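Local coordinates for TIR-like domain-containing protein (Prevotella corporis, PDB 7EBD) that belongs to the bacterial STING family and holds a C2E ligand in the cleft between the two subunits of its dimer, at residues I12-E16 with G17-L21; S149-R152 with E153-I157; A23-I26 with V27-P31; F137-V140 with L141-I145. One frame throughout, in Å; residues are numbered along the deposited sequence.

Contact 1 (I12-E16 with G17-L21); sequences ISYFE and GFVKL. With C2E (9,9'-[(2R,3R,3aS,5S,7aR,9R,10R,10aS,12S,14aR)-3,5,10,12-tetrahydroxy-5,12-dioxidooctahydro-2H,7H-difuro[3,2-d:3',2'-j][1,3,7,9,2,8]tetraoxadiphosphacyclododecine-2,9-diyl]bis(2-amino-1,9-dihydro-6H-purin-6-one)), chain E.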
loop_
_atom_site.group_PDB
_atom_site.type_symbol
_atom_site.label_atom_id
_atom_site.label_comp_id
_atom_site.label_asym_id
_atom_site.label_seq_id
_atom_site.Cartn_x
_atom_site.Cartn_y
_atom_site.Cartn_z
ATOM N N ILE A 12 0.320 -9.207 5.329
ATOM C CA ILE A 12 -0.497 -9.834 4.293
ATOM C C ILE A 12 -0.788 -8.846 3.168
ATOM O O ILE A 12 -0.700 -9.189 1.983
ATOM C CB ILE A 12 -1.796 -10.401 4.893
ATOM C CG1 ILE A 12 -1.485 -11.465 5.945
ATOM C CG2 ILE A 12 -2.659 -10.999 3.801
ATOM C CD1 ILE A 12 -2.715 -12.008 6.635
ATOM N N SER A 13 -1.145 -7.606 3.519
ATOM C CA SER A 13 -1.417 -6.599 2.497
ATOM C C SER A 13 -0.168 -6.282 1.687
ATOM O O SER A 13 -0.235 -6.139 0.460
ATOM C CB SER A 13 -1.970 -5.327 3.142
ATOM O OG SER A 13 -3.289 -5.522 3.616
ATOM N N TYR A 14 0.985 -6.188 2.354
ATOM C CA TYR A 14 2.234 -5.915 1.652
ATOM C C TYR A 14 2.595 -7.052 0.705
ATOM O O TYR A 14 3.067 -6.812 -0.414
ATOM C CB TYR A 14 3.347 -5.675 2.674
ATOM C CG TYR A 14 4.707 -5.385 2.084
ATOM C CD1 TYR A 14 4.917 -4.267 1.287
ATOM C CD2 TYR A 14 5.790 -6.215 2.347
ATOM C CE1 TYR A 14 6.163 -3.993 0.753
ATOM C CE2 TYR A 14 7.041 -5.947 1.820
ATOM C CZ TYR A 14 7.221 -4.836 1.021
ATOM O OH TYR A 14 8.462 -4.567 0.493
ATOM N N PHE A 15 2.362 -8.296 1.125
ATOM C CA PHE A 15 2.669 -9.437 0.269
ATOM C C PHE A 15 1.724 -9.504 -0.924
ATOM O O PHE A 15 2.162 -9.729 -2.058
ATOM C CB PHE A 15 2.602 -10.727 1.088
ATOM C CG PHE A 15 2.812 -11.977 0.278
ATOM C CD1 PHE A 15 4.090 -12.430 -0.007
ATOM C CD2 PHE A 15 1.729 -12.704 -0.193
ATOM C CE1 PHE A 15 4.283 -13.579 -0.751
ATOM C CE2 PHE A 15 1.916 -13.853 -0.939
ATOM C CZ PHE A 15 3.194 -14.292 -1.217
ATOM N N GLU A 16 0.425 -9.296 -0.691
ATOM C CA GLU A 16 -0.553 -9.405 -1.769
ATOM C C GLU A 16 -0.423 -8.261 -2.766
ATOM O O GLU A 16 -0.634 -8.453 -3.969
ATOM C CB GLU A 16 -1.968 -9.451 -1.192
ATOM C CG GLU A 16 -2.303 -10.728 -0.432
ATOM C CD GLU A 16 -2.183 -11.971 -1.295
ATOM O OE1 GLU A 16 -1.564 -12.957 -0.843
ATOM O OE2 GLU A 16 -2.700 -11.960 -2.432
ATOM N N GLY A 17 -0.089 -7.063 -2.290
ATOM C CA GLY A 17 -0.049 -5.897 -3.143
ATOM C C GLY A 17 1.292 -5.545 -3.743
ATOM O O GLY A 17 1.370 -4.584 -4.515
ATOM N N PHE A 18 2.358 -6.279 -3.427
ATOM C CA PHE A 18 3.669 -5.919 -3.955
ATOM C C PHE A 18 4.603 -7.113 -4.112
ATOM O O PHE A 18 5.052 -7.408 -5.225
ATOM C CB PHE A 18 4.328 -4.866 -3.060
ATOM C CG PHE A 18 5.755 -4.576 -3.424
ATOM C CD1 PHE A 18 6.057 -3.843 -4.561
ATOM C CD2 PHE A 18 6.795 -5.040 -2.634
ATOM C CE1 PHE A 18 7.371 -3.577 -4.903
ATOM C CE2 PHE A 18 8.109 -4.779 -2.972
ATOM C CZ PHE A 18 8.399 -4.046 -4.107
ATOM N N VAL A 19 4.902 -7.801 -3.008
ATOM C CA VAL A 19 5.946 -8.827 -3.019
ATOM C C VAL A 19 5.602 -9.939 -4.002
ATOM O O VAL A 19 6.440 -10.363 -4.806
ATOM C CB VAL A 19 6.169 -9.382 -1.602
ATOM C CG1 VAL A 19 7.190 -10.512 -1.630
ATOM C CG2 VAL A 19 6.623 -8.277 -0.672
ATOM N N LYS A 20 4.366 -10.438 -3.940
ATOM C CA LYS A 20 3.957 -11.526 -4.824
ATOM C C LYS A 20 4.042 -11.107 -6.288
ATOM O O LYS A 20 4.579 -11.842 -7.128
ATOM C CB LYS A 20 2.542 -11.980 -4.460
ATOM C CG LYS A 20 2.041 -13.180 -5.243
ATOM C CD LYS A 20 0.752 -13.720 -4.641
ATOM C CE LYS A 20 -0.340 -12.663 -4.618
ATOM N NZ LYS A 20 -0.905 -12.408 -5.972
ATOM N N LEU A 21 3.530 -9.917 -6.608
ATOM C CA LEU A 21 3.556 -9.440 -7.987
ATOM C C LEU A 21 4.984 -9.207 -8.465
ATOM O O LEU A 21 5.322 -9.529 -9.611
ATOM C CB LEU A 21 2.738 -8.155 -8.107
ATOM C CG LEU A 21 1.347 -8.149 -7.468
ATOM C CD1 LEU A 21 0.711 -6.769 -7.578
ATOM C CD2 LEU A 21 0.456 -9.210 -8.096
HETATM P P1 C2E E . -1.686 -1.700 -1.476
HETATM O O2P C2E E . -2.056 -1.611 -2.937
HETATM O O1P C2E E . -2.263 -3.009 -1.008
HETATM O "O5'" C2E E . -0.079 -1.860 -1.200
HETATM C "C5'" C2E E . 0.319 -2.308 0.058
HETATM C "C4'" C2E E . 1.823 -1.970 0.263
HETATM O "O4'" C2E E . 2.541 -2.606 -0.621
HETATM C "C3'" C2E E . 2.083 -0.471 0.000
HETATM O "O3'" C2E E . 1.945 0.221 1.150
HETATM C "C2'" C2E E . 3.546 -0.473 -0.479
HETATM O "O2'" C2E E . 4.478 -0.523 0.688
HETATM C "C1'" C2E E . 3.670 -1.579 -1.168
HETATM N N9 C2E E . 3.477 -1.321 -2.568
HETATM C C8 C2E E . 2.297 -1.459 -3.190
HETATM N N7 C2E E . 2.549 -1.119 -4.472
HETATM C C5 C2E E . 3.842 -0.792 -4.591
HETATM C C6 C2E E . 4.688 -0.334 -5.786
HETATM O O6 C2E E . 4.199 -0.214 -6.856
HETATM N N1 C2E E . 6.078 -0.050 -5.608
HETATM C C2 C2E E . 6.686 -0.190 -4.312
HETATM N N2 C2E E . 8.095 0.098 -4.129
HETATM N N3 C2E E . 5.881 -0.626 -3.174
HETATM C C4 C2E E . 4.437 -0.922 -3.371
HETATM P P11 C2E E . 1.761 1.857 0.906
HETATM O O21 C2E E . 2.924 2.568 0.257
HETATM O O11 C2E E . 1.646 2.463 2.285
HETATM O O5A C2E E . 0.292 2.051 0.180
HETATM C C5A C2E E . -0.754 1.810 1.082
HETATM C C4A C2E E . -2.048 1.853 0.367
HETATM O O4A C2E E . -2.262 3.044 -0.122
HETATM C C3A C2E E . -2.030 0.813 -0.953
HETATM O O3A C2E E . -2.424 -0.569 -0.518
HETATM C C2A C2E E . -2.858 1.261 -1.732
HETATM O O2A C2E E . -4.250 0.830 -1.355
HETATM C C1A C2E E . -2.732 2.862 -1.545
HETATM N N91 C2E E . -1.855 3.345 -2.388
HETATM C C81 C2E E . -0.548 3.626 -2.227
HETATM N N71 C2E E . -0.100 4.104 -3.404
HETATM C C51 C2E E . -1.120 4.116 -4.257
HETATM C C61 C2E E . -1.211 4.552 -5.718
HETATM O O61 C2E E . -0.252 4.965 -6.270
HETATM N N11 C2E E . -2.453 4.457 -6.417
HETATM C C21 C2E E . -3.619 3.950 -5.741
HETATM N N21 C2E E . -4.882 3.853 -6.450
HETATM N N31 C2E E . -3.528 3.535 -4.345
HETATM C C41 C2E E . -2.227 3.639 -3.624
#
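The rings of Y14 and F18 lie side by side and point the same way, their planes 28° apart and slid so far that they barely overlap, with Y14 CE1 3.6 Å from F18 CD2. C2E lies against both: its N3 sits over one face of the F18 ring, where F18 CE1 comes within 3.5 Å of C2, while the sugar atom O4' meets the edge of Y14 at CD1, also 3.5 Å away. V19 CG2 approaches Y14 CE2 obliquely at 3.4 Å. On F15, K20 CB covers one face toward the rim, 4.2 Å from the ring centroid, a CH-pi contact, and E16 OE1 lies in plane at its edge. With CG anti to the K20 N (chi1 -176°), CB and CD lie against F15, and bends at the third and fourth torsions bring the chain to E16, whose OE2 is 4.0 Å from K20 NZ, a long salt bridge.

The helix widens here. G17 N still bonds to S13 O, but K20 N reaches back five residues to F15 O at 3.0 Å and V19 N weakly to Y14 O, as in a pi-type turn. G17 CA lies 4.2 Å from phosphate oxygen O1P of C2E. Y14 OH bonds to D99 and E16 OE1 pairs with K109 of the second subunit. The F18 face thus receives one base and the Y14 edge its sugar, with a phosphate beside side-chain-free G17.

Contact 2 (S149-R152 with E153-I157); sequences SFCR and ECVEI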
loop_
_atom_site.group_PDB
_atom_site.type_symbol
_atom_site.label_atom_id
_atom_site.label_comp_id
_atom_site.label_asym_id
_atom_site.label_seq_id
_atom_site.Cartn_x
_atom_site.Cartn_y
_atom_site.Cartn_z
ATOM N N SER A 149 6.134 -20.181 -4.675
ATOM C CA SER A 149 7.321 -20.704 -5.347
ATOM C C SER A 149 8.192 -19.579 -5.896
ATOM O O SER A 149 9.419 -19.603 -5.741
ATOM C CB SER A 149 6.914 -21.663 -6.467
ATOM O OG SER A 149 6.247 -22.802 -5.949
ATOM N N PHE A 150 7.577 -18.583 -6.536
ATOM C CA PHE A 150 8.344 -17.463 -7.077
ATOM C C PHE A 150 9.023 -16.676 -5.962
ATOM O O PHE A 150 10.210 -16.331 -6.058
ATOM C CB PHE A 150 7.428 -16.549 -7.895
ATOM C CG PHE A 150 6.799 -17.220 -9.084
ATOM C CD1 PHE A 150 7.338 -18.384 -9.610
ATOM C CD2 PHE A 150 5.671 -16.681 -9.681
ATOM C CE1 PHE A 150 6.761 -19.001 -10.706
ATOM C CE2 PHE A 150 5.089 -17.293 -10.779
ATOM C CZ PHE A 150 5.635 -18.455 -11.291
ATOM N N CYS A 151 8.282 -16.391 -4.889
ATOM C CA CYS A 151 8.840 -15.644 -3.767
ATOM C C CYS A 151 9.956 -16.428 -3.088
ATOM O O CYS A 151 11.014 -15.874 -2.767
ATOM C CB CYS A 151 7.735 -15.299 -2.771
ATOM S SG CYS A 151 6.439 -14.244 -3.450
ATOM N N ARG A 152 9.728 -17.720 -2.844
ATOM C CA ARG A 152 10.790 -18.567 -2.313
ATOM C C ARG A 152 12.003 -18.569 -3.232
ATOM O O ARG A 152 13.139 -18.705 -2.764
ATOM C CB ARG A 152 10.272 -19.992 -2.109
ATOM C CG ARG A 152 11.138 -20.841 -1.193
ATOM C CD ARG A 152 10.738 -22.311 -1.230
ATOM N NE ARG A 152 9.301 -22.511 -1.061
ATOM C CZ ARG A 152 8.493 -22.961 -2.016
ATOM N NH1 ARG A 152 8.981 -23.262 -3.212
ATOM N NH2 ARG A 152 7.197 -23.114 -1.775
ATOM N N GLU A 153 11.783 -18.401 -4.535
ATOM C CA GLU A 153 12.883 -18.429 -5.491
ATOM C C GLU A 153 13.710 -17.147 -5.454
ATOM O O GLU A 153 14.944 -17.209 -5.485
ATOM C CB GLU A 153 12.333 -18.669 -6.899
ATOM C CG GLU A 153 13.382 -18.698 -7.998
ATOM C CD GLU A 153 14.102 -20.030 -8.090
ATOM O OE1 GLU A 153 13.748 -20.957 -7.331
ATOM O OE2 GLU A 153 15.024 -20.150 -8.923
ATOM N N CYS A 154 13.064 -15.978 -5.384
ATOM C CA CYS A 154 13.779 -14.734 -5.651
ATOM C C CYS A 154 13.597 -13.635 -4.604
ATOM O O CYS A 154 14.080 -12.516 -4.824
ATOM C CB CYS A 154 13.374 -14.184 -7.023
ATOM S SG CYS A 154 11.647 -13.674 -7.121
ATOM N N VAL A 155 12.929 -13.896 -3.482
ATOM C CA VAL A 155 12.668 -12.857 -2.489
ATOM C C VAL A 155 13.398 -13.187 -1.195
ATOM O O VAL A 155 13.373 -14.331 -0.727
ATOM C CB VAL A 155 11.157 -12.680 -2.234
ATOM C CG1 VAL A 155 10.914 -11.553 -1.247
ATOM C CG2 VAL A 155 10.439 -12.390 -3.535
ATOM N N GLU A 156 14.035 -12.172 -0.610
ATOM C CA GLU A 156 14.735 -12.300 0.660
ATOM C C GLU A 156 14.459 -11.077 1.520
ATOM O O GLU A 156 14.362 -9.956 1.012
ATOM C CB GLU A 156 16.250 -12.440 0.470
ATOM C CG GLU A 156 16.711 -13.789 -0.038
ATOM C CD GLU A 156 18.221 -13.899 -0.060
ATOM O OE1 GLU A 156 18.867 -13.334 0.849
ATOM O OE2 GLU A 156 18.763 -14.538 -0.986
ATOM N N ILE A 157 14.337 -11.301 2.824
ATOM C CA ILE A 157 14.247 -10.220 3.798
ATOM C C ILE A 157 15.655 -9.923 4.299
ATOM O O ILE A 157 16.348 -10.822 4.787
ATOM C CB ILE A 157 13.315 -10.594 4.960
ATOM C CG1 ILE A 157 11.907 -10.893 4.439
ATOM C CG2 ILE A 157 13.287 -9.484 6.000
ATOM C CD1 ILE A 157 10.928 -11.304 5.520
HETATM O O HOH W 1 15.176 -17.063 -1.336
#
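E153, C151 and V155 carry most of this turn, in which the short helix 149-154 ends and a strand begins. E153 closes on the first turn through its backbone: E153 N donates to S149 O at 2.9 Å. A weaker bond runs from E153 N to F150 O, and E153 CB rests 3.3 Å from F150 O. With CG anti to the backbone N (chi1 179°) and a bend at the next bond, the carboxylate is carried off from the first turn.

C151 and V155 form the other side. V155 N donates to C151 O at 2.8 Å, and the same oxygen takes a weak second bond from C154 N. V155 CG2 also lies alongside the C151 backbone, 3.6 Å from CA, and touches CB at 4.0 Å. Between these residues C154 N bonds to F150 O at 3.0 Å. V155 is the first residue to leave helical geometry, and its N-H completes the last turn before the chain extends. A water lies 3.0 Å from R152 O and may also donate, weakly, to V155 O.

R152 leads its guanidinium back to N146 O, while C151 N is bonded to D148 OD1 at the start of the helix. C151 packs on F15 and A23 of helix 6-28, and V155 on I145 of helix 124-146. Beyond them, backbone bonds of C154 and E156 to L45 and I47 join 155-157 to strand 42-47, as an outermost strand of the mixed sheet within this chain.

Contact 3 (A23-I26 with V27-P31); sequences AEWI and VTEMP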
loop_
_atom_site.group_PDB
_atom_site.type_symbol
_atom_site.label_atom_id
_atom_site.label_comp_id
_atom_site.label_asym_id
_atom_site.label_seq_id
_atom_site.Cartn_x
_atom_site.Cartn_y
_atom_site.Cartn_z
ATOM N N ALA A 23 7.751 -10.721 -7.369
ATOM C CA ALA A 23 8.384 -12.018 -7.577
ATOM C C ALA A 23 7.894 -12.670 -8.863
ATOM O O ALA A 23 8.685 -13.260 -9.612
ATOM C CB ALA A 23 8.119 -12.931 -6.380
ATOM N N GLU A 24 6.590 -12.573 -9.137
ATOM C CA GLU A 24 6.062 -13.134 -10.375
ATOM C C GLU A 24 6.667 -12.446 -11.591
ATOM O O GLU A 24 6.987 -13.101 -12.589
ATOM C CB GLU A 24 4.538 -13.028 -10.398
ATOM C CG GLU A 24 3.903 -13.699 -11.601
ATOM C CD GLU A 24 2.392 -13.609 -11.587
ATOM O OE1 GLU A 24 1.791 -13.604 -12.683
ATOM O OE2 GLU A 24 1.806 -13.541 -10.487
ATOM N N TRP A 25 6.835 -11.123 -11.526
ATOM C CA TRP A 25 7.463 -10.413 -12.635
ATOM C C TRP A 25 8.915 -10.840 -12.809
ATOM O O TRP A 25 9.383 -11.031 -13.938
ATOM C CB TRP A 25 7.375 -8.904 -12.411
ATOM C CG TRP A 25 8.024 -8.104 -13.500
ATOM C CD1 TRP A 25 7.422 -7.604 -14.617
ATOM C CD2 TRP A 25 9.401 -7.715 -13.578
ATOM N NE1 TRP A 25 8.337 -6.925 -15.385
ATOM C CE2 TRP A 25 9.559 -6.979 -14.770
ATOM C CE3 TRP A 25 10.516 -7.918 -12.758
ATOM C CZ2 TRP A 25 10.785 -6.443 -15.158
ATOM C CZ3 TRP A 25 11.730 -7.381 -13.144
ATOM C CH2 TRP A 25 11.856 -6.656 -14.335
ATOM N N ILE A 26 9.645 -10.989 -11.701
ATOM C CA ILE A 26 11.043 -11.404 -11.780
ATOM C C ILE A 26 11.155 -12.778 -12.425
ATOM O O ILE A 26 12.038 -13.020 -13.259
ATOM C CB ILE A 26 11.687 -11.380 -10.381
ATOM C CG1 ILE A 26 11.875 -9.941 -9.900
ATOM C CG2 ILE A 26 13.018 -12.120 -10.386
ATOM C CD1 ILE A 26 12.431 -9.837 -8.494
ATOM N N VAL A 27 10.259 -13.697 -12.065
ATOM C CA VAL A 27 10.389 -15.071 -12.540
ATOM C C VAL A 27 9.903 -15.208 -13.980
ATOM O O VAL A 27 10.569 -15.835 -14.814
ATOM C CB VAL A 27 9.647 -16.036 -11.597
ATOM C CG1 VAL A 27 9.606 -17.429 -12.200
ATOM C CG2 VAL A 27 10.331 -16.070 -10.240
ATOM N N THR A 28 8.747 -14.624 -14.307
ATOM C CA THR A 28 8.076 -14.933 -15.564
ATOM C C THR A 28 8.179 -13.847 -16.629
ATOM O O THR A 28 7.894 -14.132 -17.795
ATOM C CB THR A 28 6.588 -15.232 -15.317
ATOM O OG1 THR A 28 5.908 -14.030 -14.930
ATOM C CG2 THR A 28 6.431 -16.268 -14.212
ATOM N N GLU A 29 8.573 -12.628 -16.273
ATOM C CA GLU A 29 8.581 -11.524 -17.226
ATOM C C GLU A 29 9.938 -10.867 -17.406
ATOM O O GLU A 29 10.249 -10.430 -18.517
ATOM C CB GLU A 29 7.568 -10.446 -16.809
ATOM C CG GLU A 29 6.117 -10.864 -16.967
ATOM C CD GLU A 29 5.147 -9.780 -16.533
ATOM O OE1 GLU A 29 5.065 -9.501 -15.318
ATOM O OE2 GLU A 29 4.474 -9.199 -17.410
HETATM N N MSE A 30 10.749 -10.786 -16.358
HETATM C CA MSE A 30 12.056 -10.137 -16.439
HETATM C C MSE A 30 13.022 -10.722 -17.490
HETATM O O MSE A 30 13.669 -9.953 -18.202
HETATM C CB MSE A 30 12.729 -10.152 -15.066
HETATM C CG MSE A 30 14.043 -9.401 -15.029
HETATM SE SE MSE A 30 15.088 -9.867 -13.466
HETATM C CE MSE A 30 15.197 -11.793 -13.750
ATOM N N PRO A 31 13.140 -12.055 -17.593
ATOM C CA PRO A 31 14.039 -12.626 -18.614
ATOM C C PRO A 31 13.675 -12.245 -20.039
ATOM O O PRO A 31 14.507 -12.425 -20.939
ATOM C CB PRO A 31 13.905 -14.139 -18.399
ATOM C CG PRO A 31 13.491 -14.276 -16.990
ATOM C CD PRO A 31 12.579 -13.118 -16.737
#
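Aliphatic contacts on the W25 indole dominate, and two come over the same ring system. E29 CB sits 4.0 Å from the centroid of the five-membered ring, and CB of M30, a selenomethionine, lies 3.8 Å from that of the six-membered ring, both CH-pi contacts. M30 SE is farther and oblique, a Met-aromatic contact. W25 CG lies anti to its own N (chi1 179°), which swings the indole toward these residues; E29 OE1 comes within 3.1 Å of CD1, its carboxylate plane 68° from the ring. I26 and M30 run side by side, CG2 to CE 4.0 Å.

Hydrogen bonds close the turn. E24 O is gripped twice by T28, by N at 2.9 Å and by OG1 at 2.7 Å, from opposite faces of its carbonyl plane. W25 O also accepts from E29 N and, at 2.8 Å, from M30 N; V27 N bonds to A23 O.

W25 also touches M75 of strand 71-75 and, with M30, L95 of strand 94-99, packing the indole between helix end and mixed sheet. This is the C-terminal end of helix 6-28: E29 leaves helical geometry, W25 O takes an i+4 and an i+5 N-H, and a 3-10 segment follows.

Contact 4 (F137-V140 with L141-I145); sequences FKRV and LQLLI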
loop_
_atom_site.group_PDB
_atom_site.type_symbol
_atom_site.label_atom_id
_atom_site.label_comp_id
_atom_site.label_asym_id
_atom_site.label_seq_id
_atom_site.Cartn_x
_atom_site.Cartn_y
_atom_site.Cartn_z
ATOM N N PHE A 137 5.825 -8.947 11.843
ATOM C CA PHE A 137 5.713 -8.601 10.431
ATOM C C PHE A 137 6.680 -9.431 9.596
ATOM O O PHE A 137 6.296 -10.019 8.579
ATOM C CB PHE A 137 5.967 -7.103 10.240
ATOM C CG PHE A 137 6.026 -6.667 8.800
ATOM C CD1 PHE A 137 4.875 -6.287 8.130
ATOM C CD2 PHE A 137 7.235 -6.617 8.121
ATOM C CE1 PHE A 137 4.927 -5.878 6.811
ATOM C CE2 PHE A 137 7.291 -6.212 6.801
ATOM C CZ PHE A 137 6.135 -5.841 6.145
ATOM N N LYS A 138 7.944 -9.495 10.027
ATOM C CA LYS A 138 8.942 -10.261 9.286
ATOM C C LYS A 138 8.593 -11.744 9.256
ATOM O O LYS A 138 8.762 -12.406 8.226
ATOM C CB LYS A 138 10.328 -10.042 9.893
ATOM C CG LYS A 138 10.861 -8.631 9.703
ATOM C CD LYS A 138 12.329 -8.529 10.084
ATOM C CE LYS A 138 12.555 -8.920 11.532
ATOM N NZ LYS A 138 13.993 -8.841 11.904
ATOM N N ARG A 139 8.092 -12.280 10.369
ATOM C CA ARG A 139 7.753 -13.698 10.425
ATOM C C ARG A 139 6.598 -14.026 9.486
ATOM O O ARG A 139 6.649 -15.013 8.744
ATOM C CB ARG A 139 7.406 -14.096 11.860
ATOM C CG ARG A 139 6.951 -15.538 12.010
ATOM C CD ARG A 139 6.386 -15.806 13.397
ATOM N NE ARG A 139 5.155 -15.058 13.642
ATOM C CZ ARG A 139 3.937 -15.506 13.351
ATOM N NH1 ARG A 139 3.781 -16.704 12.803
ATOM N NH2 ARG A 139 2.873 -14.758 13.610
ATOM N N VAL A 140 5.544 -13.206 9.505
ATOM C CA VAL A 140 4.404 -13.449 8.625
ATOM C C VAL A 140 4.816 -13.299 7.166
ATOM O O VAL A 140 4.414 -14.095 6.306
ATOM C CB VAL A 140 3.233 -12.515 8.984
ATOM C CG1 VAL A 140 2.104 -12.664 7.975
ATOM C CG2 VAL A 140 2.733 -12.808 10.391
ATOM N N LEU A 141 5.631 -12.283 6.863
ATOM C CA LEU A 141 6.085 -12.095 5.489
ATOM C C LEU A 141 6.925 -13.276 5.022
ATOM O O LEU A 141 6.780 -13.736 3.885
ATOM C CB LEU A 141 6.873 -10.791 5.365
ATOM C CG LEU A 141 7.325 -10.419 3.951
ATOM C CD1 LEU A 141 6.126 -10.270 3.022
ATOM C CD2 LEU A 141 8.162 -9.149 3.953
ATOM N N GLN A 142 7.800 -13.790 5.891
ATOM C CA GLN A 142 8.621 -14.935 5.519
ATOM C C GLN A 142 7.770 -16.183 5.320
ATOM O O GLN A 142 8.020 -16.971 4.400
ATOM C CB GLN A 142 9.692 -15.179 6.582
ATOM C CG GLN A 142 10.727 -16.215 6.186
ATOM C CD GLN A 142 11.571 -15.759 5.012
ATOM O OE1 GLN A 142 12.390 -14.850 5.142
ATOM N NE2 GLN A 142 11.373 -16.386 3.858
ATOM N N LEU A 143 6.760 -16.378 6.172
ATOM C CA LEU A 143 5.860 -17.515 5.998
ATOM C C LEU A 143 5.105 -17.421 4.680
ATOM O O LEU A 143 4.922 -18.431 3.989
ATOM C CB LEU A 143 4.882 -17.599 7.172
ATOM C CG LEU A 143 5.466 -17.999 8.528
ATOM C CD1 LEU A 143 4.409 -17.914 9.619
ATOM C CD2 LEU A 143 6.056 -19.399 8.464
ATOM N N LEU A 144 4.670 -16.216 4.305
ATOM C CA LEU A 144 3.981 -16.051 3.028
ATOM C C LEU A 144 4.932 -16.256 1.854
ATOM O O LEU A 144 4.538 -16.804 0.817
ATOM C CB LEU A 144 3.327 -14.671 2.955
ATOM C CG LEU A 144 2.199 -14.417 3.956
ATOM C CD1 LEU A 144 1.703 -12.984 3.859
ATOM C CD2 LEU A 144 1.056 -15.397 3.735
ATOM N N ILE A 145 6.188 -15.830 2.002
ATOM C CA ILE A 145 7.175 -16.019 0.944
ATOM C C ILE A 145 7.463 -17.502 0.739
ATOM O O ILE A 145 7.573 -17.975 -0.399
ATOM C CB ILE A 145 8.458 -15.232 1.271
ATOM C CG1 ILE A 145 8.225 -13.732 1.090
ATOM C CG2 ILE A 145 9.623 -15.710 0.417
ATOM C CD1 ILE A 145 9.290 -12.866 1.726
#
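F137 and L141 lie side by side one turn apart on helix 124-146, F137 CE2 4.2 Å from L141 CD2, the leucine methyl oblique to the ring. The ring is set by chi1 174°, CG opposite the backbone N, which directs it down the helix toward L141; it also packs on I10 and A11 of helix 6-28. L141 CB also rests 3.4 Å from F137 O, the oxygen that accepts the L141 N-H. K138 takes part through its backbone, with K138 O bonded to Q142 N at 2.9 Å and touched by Q142 CB at 3.4 Å. The Q142 chain bends at its second torsion, and its NE2 is bonded to N146 OD1.

These are regular i to i+4 bonds of an alpha helix, and within the STING fold the helix packs on helix 6-28 through F137 and V140, and on strand 155-157 through L141, Q142 and I145: L141 and Q142 touch I157, and I145 touches V155.

R139 follows on the exposed side. A bend at its third torsion (66°) sets NH1 beside L143 CD1, 3.5 Å away and approaching obliquely, while NH2 is bonded to N136 OD1. L143 CG lies 3.2 Å from R139 O, which accepts the L143 N-H. V140, buried against T8 and A11, runs alongside L144, CG1 to CD1 4.1 Å, and V140 O receives L144 N at 2.9 Å.

Contact 1 is the most deeply buried and alone of the four touches C2E and the second subunit; its aromatic rings and widened turn contrast with the regular helix of contact 4, whose buried residues are aliphatic apart from F137 and whose outer side carries R139 and L143. Contacts 1 and 3 share helix 6-28, one in mid-helix and one at its C-terminal end, where the carbonyls of E24 and W25 each accept two bonds and no ligand is in contact. Contact 2 touches all three others: C151 SG meets K20 of contact 1, F150 meets V27 of contact 3, and I157 meets K138 of contact 4. Contacts 3 and 4 do not touch, their nearest atoms about 7 Å apart.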